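Local coordinates for putative membrane anchored protein (Corynebacterium diphtheriae, PDB 3LSO) that is of unknown function but is probably held at the cell surface by a membrane anchor, its elongated body built from beta strands and loops, without helices, at residues 63-68 with 142-147; 96-101 with 111-116. One frame throughout, in Å; residues are numbered along the deposited sequence.

Both contacts belong to the N-terminal domain, and their centres lie about 12 Å apart. Interaction 1 pairs two antiparallel strands, 64-77 and 132-146; interaction 2 falls between them in sequence and ties the end of strand 87-97 to the turn that follows strand 111-114. They meet where strand 132-146 gives out: L147 N of interaction 1 probably donates to N101 O of interaction 2, at 3.0 Å, and the A146 methyl packs against that same carbonyl. A second junction is apolar, with V142 CG1 4.0 Å from L111 CD1. The domain also carries a disulfide, C32 to C176, joining strands 25-36 and 170-177.

Interaction 1 (63-68 with 142-147); sequences TGFDAL and VRLQAL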
loop_
_atom_site.group_PDB
_atom_site.type_symbol
_atom_site.label_atom_id
_atom_site.label_comp_id
_atom_site.label_asym_id
_atom_site.label_seq_id
_atom_site.Cartn_x
_atom_site.Cartn_y
_atom_site.Cartn_z
ATOM N N THR B 63 8.291 -15.373 5.227
ATOM C CA THR B 63 8.094 -16.052 3.940
ATOM C C THR B 63 9.371 -16.771 3.506
ATOM O O THR B 63 10.441 -16.164 3.419
ATOM C CB THR B 63 7.599 -15.084 2.826
ATOM O OG1 THR B 63 6.231 -14.726 3.075
ATOM C CG2 THR B 63 7.688 -15.719 1.439
ATOM N N GLY B 64 9.237 -18.072 3.253
ATOM C CA GLY B 64 10.315 -18.893 2.744
ATOM C C GLY B 64 10.781 -18.460 1.371
ATOM O O GLY B 64 10.000 -17.939 0.576
ATOM N N PHE B 65 12.070 -18.672 1.105
ATOM C CA PHE B 65 12.680 -18.358 -0.191
ATOM C C PHE B 65 13.955 -19.170 -0.416
ATOM O O PHE B 65 14.526 -19.707 0.526
ATOM C CB PHE B 65 12.962 -16.851 -0.316
ATOM C CG PHE B 65 13.954 -16.329 0.692
ATOM C CD1 PHE B 65 15.312 -16.239 0.369
ATOM C CD2 PHE B 65 13.534 -15.929 1.963
ATOM C CE1 PHE B 65 16.229 -15.754 1.287
ATOM C CE2 PHE B 65 14.444 -15.449 2.893
ATOM C CZ PHE B 65 15.791 -15.356 2.556
ATOM N N ASP B 66 14.400 -19.220 -1.669
ATOM C CA ASP B 66 15.485 -20.089 -2.093
ATOM C C ASP B 66 16.748 -19.326 -2.468
ATOM O O ASP B 66 16.693 -18.356 -3.217
ATOM C CB ASP B 66 15.023 -20.923 -3.288
ATOM C CG ASP B 66 13.840 -21.802 -2.953
ATOM O OD1 ASP B 66 13.991 -22.650 -2.053
ATOM O OD2 ASP B 66 12.757 -21.649 -3.573
ATOM N N ALA B 67 17.885 -19.778 -1.938
ATOM C CA ALA B 67 19.204 -19.299 -2.359
ATOM C C ALA B 67 19.896 -20.375 -3.196
ATOM O O ALA B 67 20.119 -21.491 -2.722
ATOM C CB ALA B 67 20.039 -18.935 -1.159
ATOM N N LEU B 68 20.197 -20.050 -4.450
ATOM C CA LEU B 68 20.945 -20.961 -5.319
ATOM C C LEU B 68 22.453 -20.611 -5.327
ATOM O O LEU B 68 22.863 -19.530 -5.772
ATOM C CB LEU B 68 20.345 -21.014 -6.744
ATOM C CG LEU B 68 20.966 -21.977 -7.788
ATOM C CD1 LEU B 68 20.811 -23.473 -7.418
ATOM C CD2 LEU B 68 20.452 -21.722 -9.221
ATOM N N VAL B 142 19.601 -23.597 -0.850
ATOM C CA VAL B 142 19.259 -23.398 0.555
ATOM C C VAL B 142 17.921 -22.689 0.686
ATOM O O VAL B 142 17.709 -21.635 0.088
ATOM C CB VAL B 142 20.317 -22.557 1.308
ATOM C CG1 VAL B 142 19.953 -22.457 2.770
ATOM C CG2 VAL B 142 21.717 -23.143 1.151
ATOM N N ARG B 143 17.017 -23.246 1.477
ATOM C CA ARG B 143 15.771 -22.550 1.770
ATOM C C ARG B 143 15.827 -21.847 3.127
ATOM O O ARG B 143 16.145 -22.445 4.151
ATOM C CB ARG B 143 14.586 -23.500 1.692
ATOM C CG ARG B 143 13.246 -22.795 1.672
ATOM C CD ARG B 143 12.156 -23.718 1.194
ATOM N NE ARG B 143 10.881 -23.010 1.120
ATOM C CZ ARG B 143 10.499 -22.223 0.110
ATOM N NH1 ARG B 143 11.303 -22.029 -0.938
ATOM N NH2 ARG B 143 9.312 -21.623 0.153
ATOM N N LEU B 144 15.519 -20.562 3.118
ATOM C CA LEU B 144 15.543 -19.764 4.327
ATOM C C LEU B 144 14.278 -18.924 4.419
ATOM O O LEU B 144 13.604 -18.677 3.411
ATOM C CB LEU B 144 16.757 -18.840 4.302
ATOM C CG LEU B 144 18.159 -19.408 4.006
ATOM C CD1 LEU B 144 19.085 -18.328 3.476
ATOM C CD2 LEU B 144 18.761 -20.061 5.232
ATOM N N GLN B 145 13.951 -18.495 5.633
ATOM C CA GLN B 145 13.036 -17.376 5.815
ATOM C C GLN B 145 13.640 -16.348 6.772
ATOM O O GLN B 145 14.395 -16.700 7.685
ATOM C CB GLN B 145 11.649 -17.841 6.270
ATOM C CG GLN B 145 11.641 -18.770 7.471
ATOM C CD GLN B 145 10.227 -19.132 7.912
ATOM O OE1 GLN B 145 9.497 -19.820 7.191
ATOM N NE2 GLN B 145 9.837 -18.675 9.107
ATOM N N ALA B 146 13.326 -15.075 6.539
ATOM C CA ALA B 146 13.771 -14.008 7.418
ATOM C C ALA B 146 12.786 -13.851 8.567
ATOM O O ALA B 146 11.594 -14.108 8.406
ATOM C CB ALA B 146 13.898 -12.743 6.658
ATOM N N LEU B 147 13.285 -13.436 9.728
ATOM C CA LEU B 147 12.483 -13.459 10.948
ATOM C C LEU B 147 11.687 -12.185 11.113
ATOM O O LEU B 147 10.469 -12.229 11.314
ATOM C CB LEU B 147 13.362 -13.676 12.178
ATOM C CG LEU B 147 14.443 -14.755 12.102
ATOM C CD1 LEU B 147 15.169 -14.875 13.428
ATOM C CD2 LEU B 147 13.854 -16.074 11.690
#
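Four backbone hydrogen bonds hold 63-68 to 142-147, two at each of the hydrogen-bonded pairs F65/L144 and A67/V142. F65 N gives to L144 O at 2.8 Å, and L144 N gives back to F65 O at 2.9 Å. At the second pair, A67 N points almost straight at V142 O (2.8 Å, 177° at the hydrogen), and V142 N returns the bond to A67 O. CA-H...O contacts fill in between, among them R143 CA to F65 O.

This is regular antiparallel pairing in a domain whose family belongs to the immunoglobulin-like E-set clan, and the strands sort their side chains accordingly: F65, A67, V142 and L144 on the buried face, D66, R143 and Q145 on the other.

On the buried face, F65 CG sits between backbone N and carbonyl carbon (chi1 63°), which lays the ring across the partner strand. L144 O lies under one ring face, and CZ comes within 4.0 Å of L144 CB. L144 in turn packs on V102 and L104 of strand 102-104.

Charge dominates the opposite face. R143 runs extended across the neighbouring strand, one guanidinium face over G64 C and F65 N. Its NH1 makes a salt bridge to D66, standing equally near OD1 and OD2, 3.0 Å from each; the hydrogen bond to OD1 within it is weak, and the carboxylate and guanidinium planes are 44° apart. R143 NE has a long, weak ion pair with D105.

Interaction 2 (96-101 with 111-116); sequences INVGKN and LSLSNG
An Asx turn closes strand 87-97 here: N97 OD1 accepts the backbone N-H of G99, two residues on, at 3.1 Å. Having CG anti to the backbone N (chi1 -168°) brings the amide oxygen back over the chain, to G99 N. The turn sits in the immunoglobulin-like N-terminal domain, where it meets the bend at N115 and G116, the turn of the antiparallel hairpin formed by strands 111-114 and 117-129.

The tight part is centred on one carbonyl. G116 O receives V98 N at 2.8 Å, with the donor nearly along the C=O axis (170°), and takes a weaker, more bent bond from G99 N at 3.3 Å. The N-H of G99 is therefore shared between G116 O and N97 OD1, so the Asx turn and the bond between the segments hold the same peptide. G116 is buried, and its CA leans on G99 O in a CA-H...O contact of 3.6 Å. Both glycines have positive phi, which by itself favours glycine; at G116 the CB position would also lie close to G99 C. Upstream, strand 87-97 runs beside strand 117-129, I96 bonding with L118 through the backbone.

Next to the carbonyl the contact turns apolar. V98 and L113 reach toward each other tip to tip, CG2 to CD1 at 3.7 Å. V98 also rests on L118 and F154, while L113 packs on V102 and L104; V98 is buried, L113 only partly so.

The other side is looser and lies on the surface. K100 and N115, both exposed, run side by side and point the same way, the lysine chain bent at chi2. K100 CG stays 4.2 Å from G116 N, and the chain passes N115 with K100 NZ 3.3 Å from N115 OD1.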
loop_
_atom_site.group_PDB
_atom_site.type_symbol
_atom_site.label_atom_id
_atom_site.label_comp_id
_atom_site.label_asym_id
_atom_site.label_seq_id
_atom_site.Cartn_x
_atom_site.Cartn_y
_atom_site.Cartn_z
ATOM N N ILE B 96 29.307 -19.549 6.000
ATOM C CA ILE B 96 28.930 -18.227 5.552
ATOM C C ILE B 96 28.383 -17.542 6.776
ATOM O O ILE B 96 27.677 -18.164 7.569
ATOM C CB ILE B 96 27.834 -18.289 4.453
ATOM C CG1 ILE B 96 28.259 -19.161 3.264
ATOM C CG2 ILE B 96 27.417 -16.896 3.986
ATOM C CD1 ILE B 96 29.584 -18.820 2.659
ATOM N N ASN B 97 28.743 -16.276 6.951
ATOM C CA ASN B 97 28.124 -15.431 7.958
ATOM C C ASN B 97 26.797 -14.945 7.404
ATOM O O ASN B 97 26.763 -14.270 6.374
ATOM C CB ASN B 97 29.031 -14.242 8.297
ATOM C CG ASN B 97 28.584 -13.483 9.544
ATOM O OD1 ASN B 97 27.427 -13.524 9.953
ATOM N ND2 ASN B 97 29.521 -12.773 10.147
ATOM N N VAL B 98 25.702 -15.299 8.073
ATOM C CA VAL B 98 24.385 -14.862 7.610
ATOM C C VAL B 98 23.695 -13.907 8.565
ATOM O O VAL B 98 22.628 -13.408 8.251
ATOM C CB VAL B 98 23.433 -16.040 7.292
ATOM C CG1 VAL B 98 23.988 -16.882 6.155
ATOM C CG2 VAL B 98 23.158 -16.869 8.542
ATOM N N GLY B 99 24.295 -13.669 9.725
ATOM C CA GLY B 99 23.682 -12.812 10.729
ATOM C C GLY B 99 22.514 -13.493 11.412
ATOM O O GLY B 99 22.075 -14.569 11.007
ATOM N N LYS B 100 21.996 -12.856 12.450
ATOM C CA LYS B 100 21.019 -13.508 13.325
ATOM C C LYS B 100 19.550 -13.301 12.933
ATOM O O LYS B 100 18.667 -13.599 13.725
ATOM C CB LYS B 100 21.281 -13.118 14.800
ATOM C CG LYS B 100 22.389 -13.966 15.471
ATOM C CD LYS B 100 23.207 -13.197 16.512
ATOM C CE LYS B 100 24.634 -13.775 16.625
ATOM N NZ LYS B 100 25.465 -13.108 17.674
ATOM N N ASN B 101 19.295 -12.841 11.706
ATOM C CA ASN B 101 17.940 -12.466 11.260
ATOM C C ASN B 101 17.275 -13.515 10.349
ATOM O O ASN B 101 16.300 -13.230 9.636
ATOM C CB ASN B 101 18.023 -11.100 10.565
ATOM C CG ASN B 101 16.656 -10.476 10.262
ATOM O OD1 ASN B 101 15.630 -10.786 10.890
ATOM N ND2 ASN B 101 16.652 -9.562 9.290
ATOM N N LEU B 111 22.620 -29.231 6.133
ATOM C CA LEU B 111 22.662 -27.823 6.507
ATOM C C LEU B 111 22.323 -27.597 7.974
ATOM O O LEU B 111 21.454 -28.279 8.553
ATOM C CB LEU B 111 21.764 -26.967 5.609
ATOM C CG LEU B 111 21.726 -27.286 4.113
ATOM C CD1 LEU B 111 20.753 -26.369 3.414
ATOM C CD2 LEU B 111 23.075 -27.170 3.469
ATOM N N SER B 112 23.023 -26.636 8.567
ATOM C CA SER B 112 22.774 -26.239 9.945
ATOM C C SER B 112 23.033 -24.747 10.126
ATOM O O SER B 112 23.767 -24.133 9.350
ATOM C CB SER B 112 23.639 -27.060 10.902
ATOM O OG SER B 112 25.012 -26.954 10.559
ATOM N N LEU B 113 22.428 -24.176 11.159
ATOM C CA LEU B 113 22.484 -22.754 11.389
ATOM C C LEU B 113 22.655 -22.454 12.864
ATOM O O LEU B 113 21.705 -22.491 13.636
ATOM C CB LEU B 113 21.221 -22.092 10.838
ATOM C CG LEU B 113 21.036 -20.566 10.825
ATOM C CD1 LEU B 113 22.309 -19.823 10.537
ATOM C CD2 LEU B 113 20.024 -20.215 9.779
ATOM N N SER B 114 23.877 -22.138 13.254
ATOM C CA SER B 114 24.158 -21.831 14.642
ATOM C C SER B 114 24.752 -20.433 14.814
ATOM O O SER B 114 25.801 -20.118 14.235
ATOM C CB SER B 114 25.098 -22.883 15.235
ATOM O OG SER B 114 25.331 -22.628 16.608
ATOM N N ASN B 115 24.076 -19.606 15.616
ATOM C CA ASN B 115 24.645 -18.333 16.065
ATOM C C ASN B 115 25.153 -17.513 14.856
ATOM O O ASN B 115 26.318 -17.088 14.788
ATOM C CB ASN B 115 25.742 -18.607 17.128
ATOM C CG ASN B 115 26.367 -17.334 17.700
ATOM O OD1 ASN B 115 25.668 -16.405 18.125
ATOM N ND2 ASN B 115 27.697 -17.297 17.722
ATOM N N GLY B 116 24.255 -17.335 13.888
ATOM C CA GLY B 116 24.522 -16.527 12.711
ATOM C C GLY B 116 25.380 -17.176 11.641
ATOM O O GLY B 116 25.629 -16.585 10.582
#